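Local coordinates for protein putative NTP pyrophosphohydrolase (PDB 3NL9) that probably hydrolyses nucleoside triphosphates with release of pyrophosphate, as an all-helical member of the MazG clan that pairs into a dimer, at residues Q4-Y7 / Y8-V11; V11-F14 / H15-H19; S53-N56 / E57-L61. All blocks are in the same frame, centred on the assembly; numbering follows the deposited sequence.

In the fold
Interactions 1 and 2 lie in series on one element, helix 7-17, the first at its N-terminal cap and the second running to its C-terminal end, with Val11 common to both and their centres about 12 Å apart. Interaction 3 sits on the opposite side of the chain's centre, about 34 Å from interaction 1 between centres, where the loop after helix 31-52 turns into helix 57-79. All three are partly buried and touch the second subunit. Both helix starts use an asparagine side chain as cap, joined at 53-61 by a glutamate that reaches back to the loop; the 11-19 contact instead depends on aromatic packing and a Schellman ending.

Interaction 1 of 3, residues Q4-Y7 / Y8-V11; sequences QPNY and YQDV
Asn6 caps helix 7-17 at its N-terminus, its side-chain OD1 accepting from Gln9 N at 3.1 Å. Asparagine suits an N-cap because its short amide can fold back to a first-turn N-H that lacks the usual helical acceptor four residues earlier. The N-H points almost straight at OD1 (168°), yet the donor stands well above the amide's carbonyl plane and does not meet a lone pair. With CG anti to the backbone N (chi1 -165°), the amide is laid alongside the Gln9 chain, and ND2 comes to 3.4 Å from Gln9 CG; the two amide planes are nearly perpendicular. Replacing Asn6 with alanine removes OD1 and would probably leave Gln9 N without its side-chain acceptor and uncover the Gln9 methylenes.

The tight part of the contact is the backbone and its buried flank. Asp10 N binds Asn6 O and Val11 N binds Tyr7 O, while the buried Tyr7 ring, with Pro5 O over one face toward its rim, meets Phe120 of helix 117-128 edge-to-face. Tyr8 is buried as well and packs on Leu114 of the second subunit. Gln9, by contrast, is exposed, as befits a long polar chain on the outer side of the helix. Asp10, whose negative charge is probably favourable near the helix N-terminus, lays its side chain against Asn6 O, and one water also links the two residues, accepting from Asn6 N at 3.0 Å and donating to Asp10 OD2 at 2.7 Å.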
loop_
_atom_site.group_PDB
_atom_site.type_symbol
_atom_site.label_atom_id
_atom_site.label_comp_id
_atom_site.label_asym_id
_atom_site.label_seq_id
_atom_site.Cartn_x
_atom_site.Cartn_y
_atom_site.Cartn_z
ATOM N N GLN A 4 -17.133 8.204 -0.024
ATOM C CA GLN A 4 -15.697 7.862 -0.064
ATOM C C GLN A 4 -14.828 8.952 0.608
ATOM O O GLN A 4 -14.986 10.138 0.301
ATOM C CB GLN A 4 -15.262 7.647 -1.518
ATOM C CG GLN A 4 -13.901 6.951 -1.680
ATOM C CD GLN A 4 -13.263 7.197 -3.042
ATOM O OE1 GLN A 4 -13.652 8.115 -3.767
ATOM N NE2 GLN A 4 -12.284 6.374 -3.399
ATOM N N PRO A 5 -13.909 8.559 1.531
ATOM C CA PRO A 5 -13.078 9.593 2.162
ATOM C C PRO A 5 -12.090 10.215 1.172
ATOM O O PRO A 5 -11.686 9.540 0.226
ATOM C CB PRO A 5 -12.319 8.844 3.284
ATOM C CG PRO A 5 -12.831 7.435 3.301
ATOM C CD PRO A 5 -13.560 7.200 1.992
ATOM N N ASN A 6 -11.701 11.469 1.389
ATOM C CA ASN A 6 -10.572 12.035 0.647
ATOM C C ASN A 6 -9.287 11.606 1.330
ATOM O O ASN A 6 -8.715 12.350 2.173
ATOM C CB ASN A 6 -10.590 13.571 0.473
ATOM C CG ASN A 6 -9.567 14.041 -0.647
ATOM O OD1 ASN A 6 -8.447 13.452 -0.852
ATOM N ND2 ASN A 6 -9.971 15.072 -1.384
ATOM N N TYR A 7 -8.849 10.413 0.934
ATOM C CA TYR A 7 -7.706 9.751 1.535
ATOM C C TYR A 7 -6.487 10.630 1.602
ATOM O O TYR A 7 -5.886 10.776 2.668
ATOM C CB TYR A 7 -7.342 8.486 0.755
ATOM C CG TYR A 7 -8.422 7.427 0.724
ATOM C CD1 TYR A 7 -8.726 6.670 1.850
ATOM C CD2 TYR A 7 -9.133 7.168 -0.433
ATOM C CE1 TYR A 7 -9.728 5.680 1.815
ATOM C CE2 TYR A 7 -10.130 6.199 -0.468
ATOM C CZ TYR A 7 -10.419 5.451 0.647
ATOM O OH TYR A 7 -11.410 4.478 0.570
ATOM N N TYR A 8 -6.114 11.218 0.456
ATOM C CA TYR A 8 -4.885 12.001 0.380
ATOM C C TYR A 8 -4.977 13.262 1.251
ATOM O O TYR A 8 -4.020 13.619 1.959
ATOM C CB TYR A 8 -4.579 12.361 -1.103
ATOM C CG TYR A 8 -3.374 13.273 -1.284
ATOM C CD1 TYR A 8 -2.065 12.799 -1.152
ATOM C CD2 TYR A 8 -3.550 14.623 -1.531
ATOM C CE1 TYR A 8 -0.956 13.675 -1.314
ATOM C CE2 TYR A 8 -2.475 15.479 -1.689
ATOM C CZ TYR A 8 -1.181 15.006 -1.576
ATOM O OH TYR A 8 -0.129 15.892 -1.746
ATOM N N GLN A 9 -6.099 13.972 1.181
ATOM C CA GLN A 9 -6.258 15.198 1.991
ATOM C C GLN A 9 -6.267 14.861 3.488
ATOM O O GLN A 9 -5.717 15.606 4.273
ATOM C CB GLN A 9 -7.502 15.980 1.592
ATOM C CG GLN A 9 -7.392 16.578 0.143
ATOM C CD GLN A 9 -6.244 17.565 -0.018
ATOM O OE1 GLN A 9 -5.882 18.274 0.932
ATOM N NE2 GLN A 9 -5.681 17.643 -1.235
ATOM N N ASP A 10 -6.829 13.707 3.852
ATOM C CA ASP A 10 -6.898 13.283 5.272
ATOM C C ASP A 10 -5.497 12.984 5.829
ATOM O O ASP A 10 -5.114 13.481 6.883
ATOM C CB ASP A 10 -7.795 12.054 5.417
ATOM C CG ASP A 10 -9.318 12.389 5.376
ATOM O OD1 ASP A 10 -9.707 13.564 5.405
ATOM O OD2 ASP A 10 -10.127 11.447 5.312
ATOM N N VAL A 11 -4.679 12.233 5.082
ATOM C CA VAL A 11 -3.292 12.005 5.509
ATOM C C VAL A 11 -2.463 13.270 5.452
ATOM O O VAL A 11 -1.622 13.485 6.298
ATOM C CB VAL A 11 -2.570 10.912 4.725
ATOM C CG1 VAL A 11 -1.105 10.726 5.273
ATOM C CG2 VAL A 11 -3.326 9.655 4.848
HETATM O O HOH W 1 -12.275 12.514 4.154
#

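Interaction 2 of 3, residues V11-F14 / H15-H19; sequences VKQF and HQTFH. With EDO (1,2-ethanediol), chain B.
The Phe14 and Phe18 rings meet as an offset pair, their planes 29° apart and centroids 4.9 Å apart, so they barely overlap. Phe14 CE1 lies over one face of the Phe18 ring, 3.5 Å from CD2, while Phe18 CB stands over a face of the Phe14 ring. Phe14 O lies in plane at the edge of the Phe18 ring, and C1 of a bound 1,2-ethanediol, probably from the crystallisation liquor, is at the edge of the Phe14 ring. His15 offers its own edge to the same diol, NE2 lying 2.8 Å from O2 in a hydrogen bond whose donor could be either. The other ring nitrogen, ND1, bonds Pro21 O; in this crystal both nitrogens thus have partners, which is likely to hold the ring's rotation. With CG beside its backbone N (chi1 -79°), the His15 ring runs alongside Val11, CD2 touching CG1 at 3.5 Å.

These pairs, four residues apart, follow the last turns of helix 7-17, which ends in a Schellman motif. His19, with positive phi, is its C-prime residue: His20 N returns to His15 O and His19 N makes a weak bond to Gln16 O. Phenylalanine suits position 18 because its ring is buried against Leu131, Pro137 and Val146. Gln13 and Gln16 are exposed. Gln13, bent at chi2 (82°), brings NE2 to 3.2 Å from Thr17 OG1. On the flank facing the second subunit, Lys12 packs on Val110 and His15 on Glu111 of that chain.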
loop_
_atom_site.group_PDB
_atom_site.type_symbol
_atom_site.label_atom_id
_atom_site.label_comp_id
_atom_site.label_asym_id
_atom_site.label_seq_id
_atom_site.Cartn_x
_atom_site.Cartn_y
_atom_site.Cartn_z
ATOM N N VAL A 11 -4.679 12.233 5.082
ATOM C CA VAL A 11 -3.292 12.005 5.509
ATOM C C VAL A 11 -2.463 13.270 5.452
ATOM O O VAL A 11 -1.622 13.485 6.298
ATOM C CB VAL A 11 -2.570 10.912 4.725
ATOM C CG1 VAL A 11 -1.105 10.726 5.273
ATOM C CG2 VAL A 11 -3.326 9.655 4.848
ATOM N N LYS A 12 -2.695 14.110 4.442
ATOM C CA LYS A 12 -1.993 15.381 4.369
ATOM C C LYS A 12 -2.269 16.200 5.629
ATOM O O LYS A 12 -1.366 16.802 6.241
ATOM C CB LYS A 12 -2.432 16.125 3.109
ATOM C CG LYS A 12 -1.680 17.421 2.885
ATOM C CD LYS A 12 -1.975 17.988 1.515
ATOM C CE LYS A 12 -1.417 19.399 1.420
ATOM N NZ LYS A 12 -1.421 19.890 0.026
ATOM N N GLN A 13 -3.527 16.213 6.019
ATOM C CA GLN A 13 -3.955 16.856 7.262
ATOM C C GLN A 13 -3.234 16.269 8.519
ATOM O O GLN A 13 -2.745 16.999 9.367
ATOM C CB GLN A 13 -5.452 16.601 7.401
ATOM C CG GLN A 13 -6.004 16.981 8.742
ATOM C CD GLN A 13 -6.259 18.402 8.785
ATOM O OE1 GLN A 13 -7.272 18.858 8.228
ATOM N NE2 GLN A 13 -5.325 19.168 9.390
ATOM N N PHE A 14 -3.216 14.945 8.627
ATOM C CA PHE A 14 -2.506 14.267 9.720
ATOM C C PHE A 14 -1.037 14.722 9.738
ATOM O O PHE A 14 -0.513 15.118 10.784
ATOM C CB PHE A 14 -2.629 12.741 9.584
ATOM C CG PHE A 14 -1.885 11.963 10.684
ATOM C CD1 PHE A 14 -2.338 11.985 11.994
ATOM C CD2 PHE A 14 -0.713 11.295 10.404
ATOM C CE1 PHE A 14 -1.653 11.295 13.004
ATOM C CE2 PHE A 14 -0.019 10.628 11.403
ATOM C CZ PHE A 14 -0.492 10.622 12.692
ATOM N N HIS A 15 -0.387 14.726 8.568
ATOM C CA HIS A 15 1.006 15.189 8.499
ATOM C C HIS A 15 1.252 16.608 9.001
ATOM O O HIS A 15 2.212 16.820 9.773
ATOM C CB HIS A 15 1.612 15.005 7.091
ATOM C CG HIS A 15 2.044 13.595 6.788
ATOM N ND1 HIS A 15 3.263 13.304 6.211
ATOM C CD2 HIS A 15 1.411 12.404 6.951
ATOM C CE1 HIS A 15 3.369 11.996 6.044
ATOM N NE2 HIS A 15 2.261 11.426 6.485
ATOM N N GLN A 16 0.406 17.558 8.592
ATOM C CA GLN A 16 0.526 18.964 9.055
ATOM C C GLN A 16 0.301 18.983 10.561
ATOM O O GLN A 16 1.117 19.504 11.291
ATOM C CB GLN A 16 -0.491 19.919 8.386
ATOM C CG GLN A 16 -0.279 20.148 6.857
ATOM C CD GLN A 16 -1.330 21.082 6.201
ATOM O OE1 GLN A 16 -1.387 22.281 6.493
ATOM N NE2 GLN A 16 -2.154 20.520 5.310
ATOM N N THR A 17 -0.772 18.341 11.026
ATOM C CA THR A 17 -1.179 18.470 12.434
ATOM C C THR A 17 -0.065 17.929 13.402
ATOM O O THR A 17 0.266 18.582 14.405
ATOM C CB THR A 17 -2.571 17.811 12.663
ATOM O OG1 THR A 17 -3.590 18.573 11.971
ATOM C CG2 THR A 17 -2.943 17.743 14.145
ATOM N N PHE A 18 0.572 16.822 13.011
ATOM C CA PHE A 18 1.510 16.076 13.853
ATOM C C PHE A 18 2.968 16.234 13.423
ATOM O O PHE A 18 3.855 15.479 13.872
ATOM C CB PHE A 18 1.054 14.594 13.881
ATOM C CG PHE A 18 -0.186 14.414 14.700
ATOM C CD1 PHE A 18 -0.107 14.191 16.074
ATOM C CD2 PHE A 18 -1.435 14.571 14.133
ATOM C CE1 PHE A 18 -1.269 14.124 16.843
ATOM C CE2 PHE A 18 -2.594 14.510 14.913
ATOM C CZ PHE A 18 -2.518 14.272 16.245
ATOM N N HIS A 19 3.197 17.242 12.572
ATOM C CA HIS A 19 4.530 17.658 12.138
ATOM C C HIS A 19 5.297 16.534 11.432
ATOM O O HIS A 19 6.471 16.334 11.709
ATOM C CB HIS A 19 5.388 18.186 13.308
ATOM C CG HIS A 19 4.744 19.273 14.121
ATOM N ND1 HIS A 19 5.298 19.740 15.296
ATOM C CD2 HIS A 19 3.602 19.984 13.936
ATOM C CE1 HIS A 19 4.528 20.692 15.796
ATOM N NE2 HIS A 19 3.487 20.851 14.996
HETATM C C1 EDO B . 3.019 8.941 9.143
HETATM O O1 EDO B . 4.299 8.479 8.658
HETATM C C2 EDO B . 1.904 8.375 8.252
HETATM O O2 EDO B . 2.107 8.680 6.856
HETATM O O HOH W 2 -4.116 21.110 10.166
#

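Interaction 3 of 3, residues S53-N56 / E57-L61; sequences SSQN and ETEFL
Asn56, the N-cap residue of helix 57-79, turns its CG between its backbone N and carbonyl carbon (chi1 54°), which swings the amide over the start of the helix, and Glu59, with CG beside its backbone N and an extended chain beyond, reaches back toward the loop. Asn56 OD1 accepts from Glu59 N at 2.8 Å; the N-H points almost straight at OD1 (174°) and lies nearly along the C=O axis. Glu59 OE1 in return takes the N-H of Gln55 at 2.8 Å, approached on its anti side and 31° out of the carboxylate plane. Asparagine is short enough to cap the first turn; glutamate is long enough to tie the preceding loop, and its charge is likely to sit well near a helix N-terminus. A water donates to both Glu59 OE1 and Ser53 O and accepts from Gln55 NE2, so OE1 is gripped by two donors.

On the buried side Ser54 OG packs against Phe60, 3.4 Å from CB, and lies at the edge of its ring. Serine's small size fits this close spot, and its hydroxyl is satisfied by Leu50 O at the end of helix 31-52. The cap thus closes the turn between helix 31-52 and helix 57-79: Phe60 meets His51 edge-to-face, and the second subunit adds Leu31 against Ser54 and Glu59, and Leu79 against Phe60.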
loop_
_atom_site.group_PDB
_atom_site.type_symbol
_atom_site.label_atom_id
_atom_site.label_comp_id
_atom_site.label_asym_id
_atom_site.label_seq_id
_atom_site.Cartn_x
_atom_site.Cartn_y
_atom_site.Cartn_z
ATOM N N SER A 53 -3.068 -13.531 8.875
ATOM C CA SER A 53 -3.591 -14.558 7.937
ATOM C C SER A 53 -3.225 -16.001 8.367
ATOM O O SER A 53 -3.697 -16.974 7.763
ATOM C CB SER A 53 -3.074 -14.298 6.494
ATOM O OG SER A 53 -3.341 -12.962 6.056
ATOM N N SER A 54 -2.371 -16.134 9.382
ATOM C CA SER A 54 -1.818 -17.414 9.808
ATOM C C SER A 54 -2.481 -18.000 11.052
ATOM O O SER A 54 -2.943 -17.276 11.917
ATOM C CB SER A 54 -0.317 -17.247 10.104
ATOM O OG SER A 54 0.406 -16.977 8.915
ATOM N N GLN A 55 -2.486 -19.322 11.158
ATOM C CA GLN A 55 -3.086 -19.992 12.306
ATOM C C GLN A 55 -2.058 -20.515 13.301
ATOM O O GLN A 55 -2.410 -20.846 14.435
ATOM C CB GLN A 55 -4.027 -21.102 11.837
ATOM C CG GLN A 55 -5.215 -20.528 11.061
ATOM C CD GLN A 55 -6.108 -21.590 10.446
ATOM O OE1 GLN A 55 -6.835 -22.287 11.155
ATOM N NE2 GLN A 55 -6.071 -21.702 9.119
ATOM N N ASN A 56 -0.787 -20.550 12.900
ATOM C CA ASN A 56 0.298 -20.995 13.777
ATOM C C ASN A 56 1.650 -20.526 13.259
ATOM O O ASN A 56 1.764 -19.985 12.137
ATOM C CB ASN A 56 0.290 -22.532 13.920
ATOM C CG ASN A 56 0.333 -23.232 12.586
ATOM O OD1 ASN A 56 1.276 -23.064 11.816
ATOM N ND2 ASN A 56 -0.702 -23.999 12.291
ATOM N N GLU A 57 2.678 -20.766 14.076
ATOM C CA GLU A 57 4.043 -20.320 13.772
ATOM C C GLU A 57 4.568 -20.983 12.494
ATOM O O GLU A 57 5.215 -20.340 11.684
ATOM C CB GLU A 57 4.957 -20.606 14.975
ATOM C CG GLU A 57 6.406 -20.230 14.765
ATOM C CD GLU A 57 7.231 -20.385 16.034
ATOM O OE1 GLU A 57 7.271 -19.414 16.832
ATOM O OE2 GLU A 57 7.834 -21.473 16.214
ATOM N N THR A 58 4.262 -22.261 12.312
ATOM C CA THR A 58 4.739 -23.008 11.137
ATOM C C THR A 58 4.226 -22.379 9.823
ATOM O O THR A 58 5.018 -22.127 8.893
ATOM C CB THR A 58 4.346 -24.478 11.246
ATOM O OG1 THR A 58 4.919 -25.043 12.446
ATOM C CG2 THR A 58 4.817 -25.280 10.023
ATOM N N GLU A 59 2.916 -22.109 9.766
ATOM C CA GLU A 59 2.279 -21.409 8.612
ATOM C C GLU A 59 2.938 -20.087 8.362
ATOM O O GLU A 59 3.248 -19.714 7.224
ATOM C CB GLU A 59 0.783 -21.114 8.884
ATOM C CG GLU A 59 -0.110 -22.322 8.705
ATOM C CD GLU A 59 -1.569 -21.992 8.472
ATOM O OE1 GLU A 59 -2.068 -20.896 8.860
ATOM O OE2 GLU A 59 -2.234 -22.868 7.888
ATOM N N PHE A 60 3.088 -19.340 9.445
ATOM C CA PHE A 60 3.473 -17.959 9.350
ATOM C C PHE A 60 4.915 -17.854 8.825
ATOM O O PHE A 60 5.199 -17.087 7.904
ATOM C CB PHE A 60 3.292 -17.288 10.703
ATOM C CG PHE A 60 3.825 -15.909 10.759
ATOM C CD1 PHE A 60 3.433 -14.978 9.825
ATOM C CD2 PHE A 60 4.716 -15.534 11.759
ATOM C CE1 PHE A 60 3.911 -13.699 9.864
ATOM C CE2 PHE A 60 5.215 -14.248 11.796
ATOM C CZ PHE A 60 4.813 -13.332 10.858
ATOM N N LEU A 61 5.794 -18.664 9.390
ATOM C CA LEU A 61 7.177 -18.700 8.963
ATOM C C LEU A 61 7.313 -19.160 7.500
ATOM O O LEU A 61 8.122 -18.590 6.747
ATOM C CB LEU A 61 8.013 -19.574 9.927
ATOM C CG LEU A 61 8.291 -18.944 11.291
ATOM C CD1 LEU A 61 9.224 -19.814 12.152
ATOM C CD2 LEU A 61 8.834 -17.520 11.080
HETATM O O HOH W 3 -4.324 -19.791 7.735
#